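Local structure of putative diflavin flavoprotein A 3 (6H0C) at residues R153-L158 and A263-N268; T288-E293 and A297-E302; I331-A336 and A365-G370. The protein probably passes electrons from NADH to oxygen, reducing it to water, this chain being its flavodiiron core of metallo-beta-lactamase-like and flavodoxin-like parts. All blocks are in the same frame, centred on the assembly; numbering follows the deposited sequence.

Contact 1 of 3, residues R153-L158 and A263-N268; sequences RYPGQL and ASAYGN
The methyl group of A265 lies against the peptide carbonyl of R153, its CB 3.2 Å from R153 O, the closest approach between residues 153-158 and 263-268. CD of P155 adds a looser apolar touch at 4.3 Å from A265 CB, so the alanine fits beside the start of the type I beta turn running from Y154 to Q157, where Q157 N bonds Y154 O at 3.1 Å. P155 and A265 also both rest on N291 of the neighbouring edge strand. R153 reaches past the methyl with a nearly straight chain (chi1 -170°, chi2 170°, chi3 168°), which carries its guanidinium to a bridging water. NE gives its proton to that water, in the plane of the group, at 3.0 Å, and the water in turn donates to A265 O over another 3.0 Å. A265 O also takes a bond from S270 OG. The outer end of the arginine is claimed by other partners: NH1 forms a salt bridge with E30 and binds a citrate anion, probably from the crystallisation liquor. Y154 OH lies 3.2 Å above one face of the R153 guanidinium, toward its rim, and binds the same citrate, while R153 CG sits 3.8 Å over the Y154 ring, also toward the rim, so the two side chains fold on each other. The contact joins a loop of the metallo-hydrolase region to the loop after the first flavodoxin strand; in flavodoxins that loop receives the FMN phosphate, and G267 here N-caps the following helix. With one small methyl, one carbonyl and one water at the junction, the two domains are joined here by a light, partly hydrated touch, while the charge of R153 is probably balanced mainly by E30 and, in this crystal, by the citrate.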
# COMPACT_ATOMS: atom_id res chain seq x y z
N ARG A 153 -1.00 -4.51 -2.86
CA ARG A 153 -1.68 -3.27 -2.53
C ARG A 153 -1.07 -2.06 -3.24
O ARG A 153 -1.76 -1.06 -3.50
CB ARG A 153 -1.68 -3.06 -1.02
CG ARG A 153 -2.57 -1.92 -0.60
CD ARG A 153 -2.77 -1.86 0.89
NE ARG A 153 -3.40 -0.59 1.24
CZ ARG A 153 -3.53 -0.15 2.48
NH1 ARG A 153 -4.11 1.01 2.70
NH2 ARG A 153 -3.08 -0.89 3.49
N TYR A 154 0.22 -2.14 -3.55
CA TYR A 154 0.90 -1.05 -4.26
C TYR A 154 1.63 -1.59 -5.47
O TYR A 154 2.86 -1.68 -5.48
CB TYR A 154 1.86 -0.32 -3.32
CG TYR A 154 1.12 0.25 -2.14
CD1 TYR A 154 0.29 1.35 -2.31
CD2 TYR A 154 1.21 -0.34 -0.89
CE1 TYR A 154 -0.43 1.87 -1.24
CE2 TYR A 154 0.49 0.17 0.19
CZ TYR A 154 -0.32 1.28 0.01
OH TYR A 154 -1.03 1.80 1.06
N PRO A 155 0.87 -1.93 -6.52
CA PRO A 155 1.45 -2.55 -7.71
C PRO A 155 2.46 -1.64 -8.40
O PRO A 155 3.40 -2.12 -9.04
CB PRO A 155 0.24 -2.81 -8.60
CG PRO A 155 -0.92 -2.85 -7.66
CD PRO A 155 -0.60 -1.82 -6.61
N GLY A 156 2.26 -0.33 -8.27
CA GLY A 156 3.13 0.61 -8.94
C GLY A 156 4.22 1.16 -8.06
O GLY A 156 4.86 2.16 -8.40
N GLN A 157 4.45 0.53 -6.91
CA GLN A 157 5.37 1.11 -5.94
C GLN A 157 6.79 1.19 -6.49
O GLN A 157 7.29 0.26 -7.12
CB GLN A 157 5.37 0.32 -4.63
CG GLN A 157 6.19 0.98 -3.54
CD GLN A 157 6.06 0.25 -2.23
OE1 GLN A 157 5.10 0.45 -1.48
NE2 GLN A 157 7.00 -0.64 -1.96
N LEU A 158 7.43 2.33 -6.23
CA LEU A 158 8.73 2.65 -6.78
C LEU A 158 9.58 3.35 -5.74
O LEU A 158 9.21 4.41 -5.25
CB LEU A 158 8.57 3.53 -8.01
CG LEU A 158 9.86 3.93 -8.72
CD1 LEU A 158 10.47 2.73 -9.45
CD2 LEU A 158 9.59 5.08 -9.69
N ALA A 263 -10.47 -7.69 -5.32
CA ALA A 263 -10.64 -7.21 -6.69
C ALA A 263 -9.60 -6.17 -7.13
O ALA A 263 -9.09 -6.24 -8.24
CB ALA A 263 -12.04 -6.64 -6.86
N SER A 264 -9.31 -5.20 -6.26
CA SER A 264 -8.33 -4.16 -6.59
C SER A 264 -7.76 -3.50 -5.34
O SER A 264 -8.25 -3.70 -4.22
CB SER A 264 -8.95 -3.11 -7.50
OG SER A 264 -9.85 -2.31 -6.76
N ALA A 265 -6.72 -2.68 -5.54
CA ALA A 265 -5.90 -2.16 -4.44
C ALA A 265 -6.58 -1.10 -3.60
O ALA A 265 -6.29 -0.96 -2.42
CB ALA A 265 -4.59 -1.60 -5.00
N TYR A 266 -7.47 -0.34 -4.21
CA TYR A 266 -8.03 0.83 -3.56
C TYR A 266 -9.55 0.78 -3.69
O TYR A 266 -10.08 0.40 -4.73
CB TYR A 266 -7.43 2.11 -4.19
CG TYR A 266 -7.84 3.41 -3.52
CD1 TYR A 266 -7.27 3.81 -2.32
CD2 TYR A 266 -8.81 4.23 -4.09
CE1 TYR A 266 -7.65 5.00 -1.70
CE2 TYR A 266 -9.20 5.41 -3.49
CZ TYR A 266 -8.62 5.79 -2.30
OH TYR A 266 -9.02 6.97 -1.71
N GLY A 267 -10.26 1.12 -2.61
CA GLY A 267 -11.72 1.05 -2.61
C GLY A 267 -12.26 0.39 -1.36
O GLY A 267 -11.50 -0.15 -0.55
N ASN A 268 -13.57 0.43 -1.19
CA ASN A 268 -14.17 -0.10 0.04
C ASN A 268 -13.89 -1.59 0.26
O ASN A 268 -13.67 -2.01 1.39
CB ASN A 268 -15.68 0.15 0.05
CG ASN A 268 -16.02 1.59 0.37
OD1 ASN A 268 -15.23 2.29 0.99
ND2 ASN A 268 -17.19 2.04 -0.06
O HOH W 1 -4.39 0.96 -1.10

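Contact 2 of 3, residues T288-E293 and A297-E302; sequences TAINAE and AEEIKE
With chi1 of I290 at -61°, CG1 stands beside the backbone N and CG2 anti to it, and the two branches meet different parts of the helix; I300, at chi1 -65°, likewise turns its CG1 beside its own N. CG2 of I290 meets CG1 of I300 at 3.9 Å, the two side chains crossing at a slant. The other branch of I290 ends in CD1, which lies 4.2 Å from E299 O. These touches are moderate in length and apolar on the strand side, and I261, S295 and A303 also pack on I290. E299, by contrast, reaches for water. Its carboxylate oxygen OE1 receives a weak bond from S295 OG, and one water, held by N291 N at 3.0 Å, donates weakly to it. A second lies between A289 O, at 2.9 Å, and OE1 and may donate to either, so the link to the strand is at most a loose one through solvent, at the margin of the isoleucine pair. Just before the helix N296 OD1 accepts from E299 N. On the outer face of the helix K301 NZ pairs with E298 OE2 at 3.2 Å, approaching on the syn side of the carboxylate, 25° out of its plane. I300 also packs against I331 of helix 323-335. Strand 286-291, an edge strand of the parallel sheet, thus passes through a short loop into helix 297-306, which lies over the sheet and leads on to strand 309-313 beyond strand 257-262: a beta-alpha-beta crossover of the flavodoxin-like fold.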
# COMPACT_ATOMS: atom_id res chain seq x y z
N THR A 288 -1.31 -14.47 2.08
CA THR A 288 -0.79 -14.08 0.79
C THR A 288 -1.90 -13.31 0.08
O THR A 288 -2.84 -13.89 -0.47
CB THR A 288 -0.36 -15.29 -0.06
OG1 THR A 288 0.79 -15.91 0.54
CG2 THR A 288 -0.01 -14.86 -1.48
N ALA A 289 -1.81 -12.00 0.14
CA ALA A 289 -2.76 -11.15 -0.56
C ALA A 289 -2.57 -11.28 -2.07
O ALA A 289 -1.45 -11.36 -2.57
CB ALA A 289 -2.60 -9.71 -0.11
N ILE A 290 -3.68 -11.29 -2.80
CA ILE A 290 -3.66 -11.30 -4.25
C ILE A 290 -4.58 -10.19 -4.77
O ILE A 290 -5.78 -10.17 -4.46
CB ILE A 290 -4.14 -12.64 -4.81
CG1 ILE A 290 -3.22 -13.77 -4.35
CG2 ILE A 290 -4.24 -12.57 -6.34
CD1 ILE A 290 -1.92 -13.82 -5.09
N ASN A 291 -4.00 -9.27 -5.52
CA ASN A 291 -4.76 -8.24 -6.22
C ASN A 291 -5.18 -8.82 -7.57
O ASN A 291 -4.35 -8.97 -8.47
CB ASN A 291 -3.91 -6.96 -6.37
CG ASN A 291 -4.64 -5.83 -7.09
OD1 ASN A 291 -5.60 -6.06 -7.82
ND2 ASN A 291 -4.15 -4.61 -6.90
N ALA A 292 -6.46 -9.16 -7.70
CA ALA A 292 -6.95 -9.82 -8.90
C ALA A 292 -6.70 -8.97 -10.14
O ALA A 292 -6.43 -9.49 -11.23
CB ALA A 292 -8.44 -10.12 -8.76
N GLU A 293 -6.77 -7.66 -9.97
CA GLU A 293 -6.61 -6.73 -11.07
C GLU A 293 -5.21 -6.77 -11.68
O GLU A 293 -5.05 -6.62 -12.89
CB GLU A 293 -6.92 -5.32 -10.57
CG GLU A 293 -7.35 -4.36 -11.63
CD GLU A 293 -7.86 -3.08 -11.02
OE1 GLU A 293 -7.10 -2.43 -10.27
OE2 GLU A 293 -9.03 -2.73 -11.26
N ALA A 297 -1.85 -15.28 -13.63
CA ALA A 297 -2.40 -16.60 -13.36
C ALA A 297 -1.47 -17.48 -12.52
O ALA A 297 -1.92 -18.20 -11.63
CB ALA A 297 -2.73 -17.30 -14.66
N GLU A 298 -0.17 -17.43 -12.79
CA GLU A 298 0.75 -18.27 -12.05
C GLU A 298 0.81 -17.86 -10.57
O GLU A 298 0.91 -18.72 -9.69
CB GLU A 298 2.13 -18.23 -12.69
CG GLU A 298 2.12 -18.77 -14.12
CD GLU A 298 1.53 -20.18 -14.21
OE1 GLU A 298 1.91 -21.04 -13.40
OE2 GLU A 298 0.67 -20.41 -15.10
N GLU A 299 0.72 -16.56 -10.30
CA GLU A 299 0.65 -16.09 -8.92
C GLU A 299 -0.52 -16.72 -8.18
O GLU A 299 -0.39 -17.17 -7.04
CB GLU A 299 0.49 -14.57 -8.85
CG GLU A 299 1.73 -13.75 -9.08
CD GLU A 299 1.43 -12.28 -8.90
OE1 GLU A 299 0.90 -11.92 -7.82
OE2 GLU A 299 1.70 -11.49 -9.83
N ILE A 300 -1.68 -16.74 -8.84
CA ILE A 300 -2.88 -17.23 -8.20
C ILE A 300 -2.78 -18.73 -8.00
O ILE A 300 -3.12 -19.24 -6.93
CB ILE A 300 -4.15 -16.87 -9.00
CG1 ILE A 300 -4.33 -15.35 -9.01
CG2 ILE A 300 -5.36 -17.53 -8.38
CD1 ILE A 300 -5.36 -14.87 -9.99
N LYS A 301 -2.28 -19.44 -9.01
CA LYS A 301 -2.07 -20.87 -8.88
C LYS A 301 -1.15 -21.18 -7.70
O LYS A 301 -1.47 -22.04 -6.89
CB LYS A 301 -1.48 -21.46 -10.16
CG LYS A 301 -2.43 -21.53 -11.33
CD LYS A 301 -1.71 -22.05 -12.57
CE LYS A 301 -2.60 -21.97 -13.80
NZ LYS A 301 -1.82 -22.37 -15.02
N GLU A 302 -0.02 -20.48 -7.61
CA GLU A 302 0.96 -20.76 -6.55
C GLU A 302 0.38 -20.48 -5.17
O GLU A 302 0.62 -21.22 -4.22
CB GLU A 302 2.24 -19.94 -6.75
CG GLU A 302 2.97 -20.21 -8.06
CD GLU A 302 3.36 -21.67 -8.26
OE1 GLU A 302 4.58 -21.96 -8.31
OE2 GLU A 302 2.45 -22.53 -8.37
O HOH W 2 0.62 -12.05 -4.54
O HOH W 3 -1.15 -9.41 -6.52

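Contact 3 of 3, residues I331-A336 and A365-G370; sequences ITLANA and AGFSFG
L333, A365 and F367 make the tight part of this contact, whereas A334, N335, G366 and S368 lie on the exposed side. CD2 of L333 is shared by two partners, lying 3.7 Å from A365 CB and 3.9 Å from F367 CE2, which it meets at the ring edge, near the ring plane. At chi1 -71° its CG stands beside the backbone N, and the branch extends on toward the ring although the CA-CB bond does not aim there. A336 meets the ring obliquely, with CB 4.1 Å from both CE1 and CZ of F367. The buried phenyl ring also packs edge-to-face with F310 of the central strand 309-313 and touches C342, so the ring lies against strands 309-313 and 341-348 of the parallel flavodoxin-like sheet, beside helix 323-335. The chain gets there by a Schellman motif closing helix 353-364, with G366 at positive phi (84°), after which F367 turns inward and S368 forms a backbone hydrogen bond with C342. On the solvent side the chain bonds back on itself: T332 O accepts from both N335 N and A336 N, and the N335 side chain folds back so that ND2 donates to I331 O at 2.7 Å, nearly straight at 164°. L333, only partly covered, leans also on F362.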
# COMPACT_ATOMS: atom_id res chain seq x y z
N ILE A 331 -9.60 -19.92 -12.07
CA ILE A 331 -8.30 -20.49 -11.71
C ILE A 331 -8.39 -21.14 -10.34
O ILE A 331 -7.83 -22.21 -10.12
CB ILE A 331 -7.19 -19.41 -11.73
CG1 ILE A 331 -7.04 -18.83 -13.14
CG2 ILE A 331 -5.87 -19.99 -11.23
CD1 ILE A 331 -6.17 -17.60 -13.22
N THR A 332 -9.11 -20.50 -9.42
CA THR A 332 -9.25 -21.05 -8.08
C THR A 332 -10.03 -22.36 -8.11
O THR A 332 -9.61 -23.35 -7.52
CB THR A 332 -9.94 -20.04 -7.14
OG1 THR A 332 -9.12 -18.86 -7.03
CG2 THR A 332 -10.13 -20.64 -5.75
N LEU A 333 -11.16 -22.38 -8.82
CA LEU A 333 -11.95 -23.61 -8.91
C LEU A 333 -11.18 -24.72 -9.61
O LEU A 333 -11.28 -25.89 -9.23
CB LEU A 333 -13.28 -23.36 -9.64
CG LEU A 333 -14.32 -22.54 -8.89
CD1 LEU A 333 -15.52 -22.26 -9.78
CD2 LEU A 333 -14.76 -23.27 -7.65
N ALA A 334 -10.40 -24.36 -10.63
CA ALA A 334 -9.63 -25.36 -11.37
C ALA A 334 -8.49 -25.94 -10.55
O ALA A 334 -7.98 -27.00 -10.87
CB ALA A 334 -9.08 -24.75 -12.66
N ASN A 335 -8.10 -25.26 -9.48
CA ASN A 335 -6.90 -25.67 -8.75
C ASN A 335 -7.06 -26.00 -7.28
O ASN A 335 -6.25 -26.74 -6.73
CB ASN A 335 -5.83 -24.59 -8.89
CG ASN A 335 -5.25 -24.56 -10.28
OD1 ASN A 335 -4.41 -25.40 -10.63
ND2 ASN A 335 -5.70 -23.60 -11.08
N ALA A 336 -8.07 -25.45 -6.63
CA ALA A 336 -8.21 -25.64 -5.20
C ALA A 336 -8.83 -27.00 -4.85
O ALA A 336 -9.81 -27.44 -5.46
CB ALA A 336 -9.04 -24.52 -4.59
N ALA A 365 -19.54 -25.83 -5.41
CA ALA A 365 -18.28 -26.52 -5.68
C ALA A 365 -17.79 -27.32 -4.47
O ALA A 365 -16.69 -27.86 -4.49
CB ALA A 365 -17.21 -25.52 -6.11
N GLY A 366 -18.61 -27.36 -3.42
CA GLY A 366 -18.33 -28.23 -2.28
C GLY A 366 -17.39 -27.71 -1.20
O GLY A 366 -16.86 -28.49 -0.41
N PHE A 367 -17.18 -26.40 -1.14
CA PHE A 367 -16.32 -25.84 -0.10
C PHE A 367 -17.10 -25.56 1.17
O PHE A 367 -18.29 -25.24 1.13
CB PHE A 367 -15.64 -24.56 -0.58
CG PHE A 367 -14.73 -24.78 -1.74
CD1 PHE A 367 -13.42 -25.17 -1.54
CD2 PHE A 367 -15.18 -24.60 -3.04
CE1 PHE A 367 -12.58 -25.38 -2.61
CE2 PHE A 367 -14.34 -24.80 -4.11
CZ PHE A 367 -13.04 -25.20 -3.89
N SER A 368 -16.43 -25.70 2.30
CA SER A 368 -16.99 -25.27 3.58
C SER A 368 -16.53 -23.84 3.85
O SER A 368 -15.45 -23.43 3.42
CB SER A 368 -16.57 -26.20 4.70
OG SER A 368 -16.94 -27.53 4.41
N PHE A 369 -17.36 -23.09 4.57
CA PHE A 369 -17.06 -21.69 4.79
C PHE A 369 -16.44 -21.44 6.16
O PHE A 369 -16.83 -22.06 7.15
CB PHE A 369 -18.32 -20.87 4.57
CG PHE A 369 -18.79 -20.86 3.13
CD1 PHE A 369 -18.42 -19.84 2.27
CD2 PHE A 369 -19.58 -21.89 2.64
CE1 PHE A 369 -18.84 -19.83 0.94
CE2 PHE A 369 -20.00 -21.88 1.31
CZ PHE A 369 -19.63 -20.85 0.47
N GLY A 370 -15.47 -20.53 6.22
CA GLY A 370 -14.73 -20.26 7.45
C GLY A 370 -15.29 -19.12 8.28
O GLY A 370 -14.94 -18.97 9.45

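How the contacts relate
Along the chain the contacts follow in series, from the junction of the two domains to the far edge of the flavodoxin-like part. Contact 1 joins the metallo-hydrolase part to this domain; contacts 2 and 3 lie wholly within it and reach the same five-stranded parallel sheet. The centres of contacts 1 and 2 are about 13 Å apart, and they touch where A263 O meets E293 CB at 3.3 Å. The centre of contact 3 lies about 15 Å from that of contact 2, with I331 against A297, I300 and K301, and about 25 Å from that of contact 1. Packing runs from the interdomain loop across strand 286-291 and two helices to the opposite edge strand, 368-377.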